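Local coordinates for lysosome-associated membrane glycoprotein 2 (Mus musculus, PDB 5GV3) that helps lysosomes form, supports autophagy and promotes lysosomal acidification by directly inhibiting the proton channel TMEM175, as a heavily glycosylated membrane protein whose membrane-distal lumenal domain is modelled here, at residues L129-T134 against Q138-I143; W18-T23 against V68-N73. All coordinates share one frame; numbering follows the deposited sequence.

Contact 1: L129-T134 against Q138-I143; sequences LTYNLT and QKYWGI. With NAG (2-acetamido-2-deoxy-beta-D-glucopyranose), chain M.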
# COMPACT_ATOMS: atom_id res chain seq x y z
N LEU A 129 3.67 0.26 -10.89
CA LEU A 129 3.98 -1.13 -10.58
C LEU A 129 2.66 -1.91 -10.51
O LEU A 129 1.74 -1.53 -9.78
CB LEU A 129 4.77 -1.24 -9.27
CG LEU A 129 5.99 -0.32 -9.21
CD1 LEU A 129 6.76 -0.45 -7.90
CD2 LEU A 129 6.91 -0.55 -10.41
N THR A 130 2.55 -2.97 -11.31
CA THR A 130 1.33 -3.77 -11.38
C THR A 130 1.56 -5.17 -10.82
O THR A 130 2.51 -5.84 -11.20
CB THR A 130 0.79 -3.90 -12.81
OG1 THR A 130 0.62 -2.59 -13.38
CG2 THR A 130 -0.55 -4.62 -12.83
N TYR A 131 0.68 -5.59 -9.92
CA TYR A 131 0.73 -6.94 -9.38
C TYR A 131 -0.59 -7.65 -9.62
O TYR A 131 -1.64 -7.26 -9.09
CB TYR A 131 1.08 -6.90 -7.89
CG TYR A 131 2.42 -6.25 -7.64
CD1 TYR A 131 2.52 -4.88 -7.46
CD2 TYR A 131 3.59 -7.00 -7.60
CE1 TYR A 131 3.74 -4.27 -7.25
CE2 TYR A 131 4.82 -6.41 -7.38
CZ TYR A 131 4.89 -5.04 -7.21
OH TYR A 131 6.10 -4.43 -6.99
N ASN A 132 -0.55 -8.68 -10.45
CA ASN A 132 -1.74 -9.45 -10.76
C ASN A 132 -1.96 -10.55 -9.73
O ASN A 132 -1.33 -11.60 -9.77
CB ASN A 132 -1.63 -10.04 -12.17
CG ASN A 132 -1.35 -8.98 -13.22
OD1 ASN A 132 -2.27 -8.30 -13.69
ND2 ASN A 132 -0.08 -8.82 -13.58
N LEU A 133 -2.83 -10.26 -8.76
CA LEU A 133 -3.13 -11.19 -7.68
C LEU A 133 -4.61 -11.57 -7.69
O LEU A 133 -5.37 -11.14 -6.83
CB LEU A 133 -2.75 -10.58 -6.32
CG LEU A 133 -1.36 -9.95 -6.20
CD1 LEU A 133 -1.20 -9.24 -4.86
CD2 LEU A 133 -0.27 -10.99 -6.37
N THR A 134 -4.99 -12.38 -8.68
CA THR A 134 -6.37 -12.82 -8.87
C THR A 134 -7.06 -13.19 -7.56
O THR A 134 -6.51 -13.97 -6.77
CB THR A 134 -6.41 -14.04 -9.83
OG1 THR A 134 -5.84 -13.66 -11.09
CG2 THR A 134 -7.83 -14.55 -10.03
N GLN A 138 -3.52 -5.07 -8.36
CA GLN A 138 -3.02 -3.94 -7.58
C GLN A 138 -2.09 -3.07 -8.42
O GLN A 138 -1.19 -3.58 -9.08
CB GLN A 138 -2.30 -4.43 -6.33
CG GLN A 138 -3.13 -5.40 -5.50
CD GLN A 138 -2.40 -5.94 -4.29
OE1 GLN A 138 -1.26 -5.56 -4.02
NE2 GLN A 138 -3.05 -6.83 -3.55
N LYS A 139 -2.33 -1.76 -8.41
CA LYS A 139 -1.45 -0.83 -9.11
C LYS A 139 -0.91 0.23 -8.15
O LYS A 139 -1.67 0.83 -7.38
CB LYS A 139 -2.17 -0.18 -10.29
CG LYS A 139 -2.45 -1.14 -11.45
CD LYS A 139 -3.11 -0.40 -12.62
CE LYS A 139 -3.35 -1.32 -13.81
NZ LYS A 139 -2.06 -1.81 -14.37
N TYR A 140 0.40 0.45 -8.20
CA TYR A 140 1.08 1.43 -7.36
C TYR A 140 1.94 2.34 -8.23
O TYR A 140 2.59 1.86 -9.16
CB TYR A 140 1.97 0.74 -6.31
CG TYR A 140 1.29 -0.34 -5.51
CD1 TYR A 140 0.60 -0.03 -4.35
CD2 TYR A 140 1.32 -1.67 -5.91
CE1 TYR A 140 -0.03 -1.02 -3.61
CE2 TYR A 140 0.69 -2.67 -5.16
CZ TYR A 140 0.02 -2.32 -4.01
OH TYR A 140 -0.63 -3.26 -3.24
N TRP A 141 1.94 3.65 -7.94
CA TRP A 141 2.79 4.58 -8.68
C TRP A 141 3.03 5.90 -7.94
O TRP A 141 2.49 6.13 -6.86
CB TRP A 141 2.20 4.86 -10.06
CG TRP A 141 0.96 5.74 -10.09
CD1 TRP A 141 0.91 7.08 -10.36
CD2 TRP A 141 -0.40 5.32 -9.86
NE1 TRP A 141 -0.40 7.53 -10.30
CE2 TRP A 141 -1.21 6.47 -10.00
CE3 TRP A 141 -1.00 4.10 -9.55
CZ2 TRP A 141 -2.60 6.42 -9.83
CZ3 TRP A 141 -2.37 4.05 -9.38
CH2 TRP A 141 -3.16 5.20 -9.52
N GLY A 142 3.86 6.77 -8.53
CA GLY A 142 4.16 8.07 -7.95
C GLY A 142 4.78 7.93 -6.58
O GLY A 142 4.51 8.71 -5.67
N ILE A 143 5.65 6.92 -6.43
CA ILE A 143 6.17 6.52 -5.13
C ILE A 143 7.41 7.29 -4.72
O ILE A 143 8.39 7.31 -5.46
CB ILE A 143 6.51 5.01 -5.12
CG1 ILE A 143 5.27 4.18 -5.47
CG2 ILE A 143 7.10 4.60 -3.77
CD1 ILE A 143 5.57 2.72 -5.80
C1 NAG M . -5.79 3.06 -11.88
C2 NAG M . -6.58 4.06 -12.73
C3 NAG M . -6.14 3.99 -14.19
C4 NAG M . -4.63 4.14 -14.30
C5 NAG M . -3.92 3.14 -13.39
C6 NAG M . -2.43 3.34 -13.35
C7 NAG M . -8.85 4.70 -12.02
C8 NAG M . -10.30 4.30 -11.99
N2 NAG M . -8.02 3.83 -12.61
O3 NAG M . -6.79 5.01 -14.93
O4 NAG M . -4.22 3.94 -15.64
O5 NAG M . -4.39 3.31 -12.04
O6 NAG M . -2.11 4.57 -12.71
O7 NAG M . -8.45 5.75 -11.53
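Leu129 and Tyr140 face each other as an antiparallel hydrogen-bonded pair: Leu129 N donates a hydrogen bond to Tyr140 O (2.6 Å) and Tyr140 N donates one to Leu129 O. Tyr131 and Gln138 repeat the pattern, with Tyr131 N 2.9 Å from Gln138 O. Between them comes the non-hydrogen-bonded pair Thr130 and Lys139, whose side chains run alongside on one face; the lysine chain is extended until chi4 (-64°), where the bend brings NZ within 3.0 Å of Thr130 OG1 for a hydrogen bond. Strands 129-133 and 136-146 thus form a beta hairpin. On its other face the tyrosines meet rim to rim, Tyr131 CD1 lying 3.7 Å from Tyr140 CE2 with the ring planes 64° apart. Leu133 CD1 touches Gln138 NE2 at 3.3 Å, and Leu129 CD1 meets Ile143 CD1. One step out, Tyr140 OH donates to Gln138 OE1 at 2.5 Å from above the amide's carbonyl plane, tethering the amide to the phenol. On the Lys139 side, the glycan sugar of Asn21 lies against Lys139 CD and sets its O6 over a face of the Trp141 indole. Farther along, Gly142 and Ile143 together stand opposite Cys125 in a G1 beta bulge.

Contact 2: W18-T23 against V68-N73; sequences WEMNFT and VSWAVN. With ZN (zinc ion), chain E; NAG (2-acetamido-2-deoxy-beta-D-glucopyranose), chain M; NAG (2-acetamido-2-deoxy-beta-D-glucopyranose), chain O.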
# COMPACT_ATOMS: atom_id res chain seq x y z
N TRP A 18 2.71 8.26 -2.41
CA TRP A 18 2.39 7.32 -3.48
C TRP A 18 0.90 7.35 -3.88
O TRP A 18 0.08 7.96 -3.20
CB TRP A 18 2.78 5.90 -3.08
CG TRP A 18 1.81 5.21 -2.16
CD1 TRP A 18 0.96 4.20 -2.51
CD2 TRP A 18 1.58 5.46 -0.76
NE1 TRP A 18 0.22 3.82 -1.42
CE2 TRP A 18 0.57 4.57 -0.34
CE3 TRP A 18 2.11 6.36 0.16
CZ2 TRP A 18 0.10 4.54 0.97
CZ3 TRP A 18 1.63 6.33 1.47
CH2 TRP A 18 0.63 5.43 1.86
N GLU A 19 0.59 6.70 -5.00
CA GLU A 19 -0.79 6.54 -5.44
C GLU A 19 -1.10 5.06 -5.67
O GLU A 19 -0.25 4.31 -6.14
CB GLU A 19 -1.04 7.36 -6.72
CG GLU A 19 -0.85 8.88 -6.53
CD GLU A 19 -1.52 9.73 -7.62
OE1 GLU A 19 -2.65 9.39 -8.03
OE2 GLU A 19 -0.93 10.75 -8.05
N MET A 20 -2.31 4.63 -5.35
CA MET A 20 -2.69 3.23 -5.60
C MET A 20 -4.15 3.05 -5.95
O MET A 20 -5.00 3.84 -5.53
CB MET A 20 -2.33 2.37 -4.38
CG MET A 20 -2.94 2.85 -3.06
SD MET A 20 -2.78 1.72 -1.64
CE MET A 20 -1.10 1.29 -1.72
N ASN A 21 -4.43 2.05 -6.78
CA ASN A 21 -5.82 1.66 -7.00
C ASN A 21 -5.89 0.13 -7.12
O ASN A 21 -4.86 -0.55 -7.31
CB ASN A 21 -6.48 2.44 -8.18
CG ASN A 21 -5.91 2.14 -9.56
OD1 ASN A 21 -5.29 1.11 -9.81
ND2 ASN A 21 -6.18 3.07 -10.49
N PHE A 22 -7.09 -0.40 -6.92
CA PHE A 22 -7.31 -1.84 -6.86
C PHE A 22 -8.47 -2.26 -7.74
O PHE A 22 -9.59 -1.79 -7.58
CB PHE A 22 -7.59 -2.28 -5.43
CG PHE A 22 -6.50 -1.92 -4.47
CD1 PHE A 22 -5.29 -2.58 -4.50
CD2 PHE A 22 -6.67 -0.90 -3.55
CE1 PHE A 22 -4.27 -2.24 -3.63
CE2 PHE A 22 -5.66 -0.55 -2.67
CZ PHE A 22 -4.46 -1.22 -2.71
N THR A 23 -8.19 -3.14 -8.69
CA THR A 23 -9.23 -3.66 -9.56
C THR A 23 -9.68 -5.01 -9.01
O THR A 23 -8.93 -5.98 -9.02
CB THR A 23 -8.73 -3.78 -11.00
OG1 THR A 23 -8.22 -2.52 -11.43
CG2 THR A 23 -9.87 -4.18 -11.93
N VAL A 68 -12.46 -1.21 2.37
CA VAL A 68 -11.11 -1.57 2.04
C VAL A 68 -10.08 -1.08 3.04
O VAL A 68 -10.08 0.09 3.43
CB VAL A 68 -10.74 -1.02 0.65
CG1 VAL A 68 -9.29 -1.26 0.34
CG2 VAL A 68 -11.63 -1.66 -0.42
N SER A 69 -9.21 -1.99 3.46
CA SER A 69 -8.08 -1.64 4.29
C SER A 69 -6.83 -2.19 3.59
O SER A 69 -6.92 -3.11 2.78
CB SER A 69 -8.22 -2.21 5.70
OG SER A 69 -8.26 -3.62 5.67
N TRP A 70 -5.68 -1.60 3.89
CA TRP A 70 -4.45 -1.93 3.19
C TRP A 70 -3.28 -1.72 4.14
O TRP A 70 -3.28 -0.78 4.94
CB TRP A 70 -4.30 -1.08 1.93
CG TRP A 70 -3.06 -1.33 1.14
CD1 TRP A 70 -2.90 -2.22 0.12
CD2 TRP A 70 -1.78 -0.69 1.31
NE1 TRP A 70 -1.61 -2.17 -0.36
CE2 TRP A 70 -0.91 -1.24 0.35
CE3 TRP A 70 -1.30 0.30 2.18
CZ2 TRP A 70 0.43 -0.84 0.24
CZ3 TRP A 70 0.02 0.70 2.06
CH2 TRP A 70 0.87 0.14 1.10
N ALA A 71 -2.28 -2.59 4.05
CA ALA A 71 -1.15 -2.52 4.97
C ALA A 71 0.14 -2.97 4.30
O ALA A 71 0.11 -3.70 3.30
CB ALA A 71 -1.42 -3.34 6.23
N VAL A 72 1.27 -2.56 4.87
CA VAL A 72 2.59 -2.95 4.37
C VAL A 72 3.60 -2.97 5.52
O VAL A 72 3.49 -2.22 6.48
CB VAL A 72 3.08 -2.00 3.24
CG1 VAL A 72 3.10 -0.54 3.70
CG2 VAL A 72 4.44 -2.43 2.69
N ASN A 73 4.57 -3.87 5.41
CA ASN A 73 5.66 -3.97 6.37
C ASN A 73 6.96 -3.45 5.86
O ASN A 73 7.31 -3.64 4.69
CB ASN A 73 5.94 -5.42 6.77
CG ASN A 73 5.17 -5.87 7.95
OD1 ASN A 73 4.64 -5.07 8.72
ND2 ASN A 73 5.13 -7.18 8.12
ZN ZN E . -2.49 10.92 -9.30
C1 NAG M . -5.79 3.06 -11.88
C2 NAG M . -6.58 4.06 -12.73
C3 NAG M . -6.14 3.99 -14.19
C4 NAG M . -4.63 4.14 -14.30
C5 NAG M . -3.92 3.14 -13.39
C6 NAG M . -2.43 3.34 -13.35
C7 NAG M . -8.85 4.70 -12.02
C8 NAG M . -10.30 4.30 -11.99
N2 NAG M . -8.02 3.83 -12.61
O3 NAG M . -6.79 5.01 -14.93
O4 NAG M . -4.22 3.94 -15.64
O5 NAG M . -4.39 3.31 -12.04
O6 NAG M . -2.11 4.57 -12.71
O7 NAG M . -8.45 5.75 -11.53
C1 NAG O . 4.48 -7.87 9.19
C2 NAG O . 5.43 -8.26 10.31
C3 NAG O . 4.70 -9.11 11.35
C4 NAG O . 3.41 -8.42 11.79
C5 NAG O . 2.59 -8.02 10.56
C6 NAG O . 1.34 -7.25 10.88
C7 NAG O . 7.71 -9.21 10.46
C8 NAG O . 8.78 -9.97 9.73
N2 NAG O . 6.58 -8.99 9.77
O3 NAG O . 5.54 -9.35 12.48
O4 NAG O . 2.64 -9.29 12.61
O5 NAG O . 3.39 -7.18 9.72
O6 NAG O . 0.77 -6.70 9.70
O7 NAG O . 7.87 -8.81 11.61
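Trp70 reaches across from strand 68-76 to meet Trp18, Met20 and Phe22, three alternate residues of strand 11-28. From its CB, chi1 of 180° swings CG away from the backbone N and carries the indole toward 18-23; the segment axes are 10.6 Å apart at their closest. CG already lies 4.1 Å from Met20 SD; the sulfur sits over the five-membered ring, 4.0 Å from its centroid, as a Met-aromatic contact. Next, CD1 takes Phe22 CZ at 3.4 Å, the phenyl ring being tilted 36° to the pyrrole. NE1 is hydrogen-bonded to Tyr140 OH, which satisfies this buried polar atom. Over the benzo half, Met20 CE lies on the same face as its sulfur in a CH-pi contact, although the methyl's place is doubtful, being modelled too close to Trp18 NE1. At the far rim CZ3 meets Trp18 CZ2 at 4.0 Å, the indoles running in opposite directions in an oblique pairing, planes 35° apart. Ile60, Ile62 and Ile86 also pack on Trp70. Away from the contact, Glu19 chelates zinc through both carboxylate oxygens, and Asn21 and Asn73 bear N-linked glycans. The cluster of Trp18, Phe22 and Trp70 forms part of the interior between two facing beta sheets, consistent with the beta-prism fold of LAMP lumenal domains.

From the N terminus, 18-23 runs through the middle of long strand 11-28. Strand 32-39 pairs with it in one sheet; strand 59-64 then opens a four-stranded antiparallel sheet, and 68-73 closes contact 2 over 44 intervening residues. Strands 81-91 and 106-117 complete that second sheet. The chain then returns to the sheet of strand 11-28, where contact 1 closes a short hairpin with three residues between its segments. The two contacts follow in series, neither nesting nor crossing. They meet because strand 136-146 also pairs with strand 11-28: Trp141 O and Glu19 N are probably hydrogen-bonded at 2.7 Å. Contact 1 therefore adds a hairpin to the sheet that contact 2 joins to the opposing one.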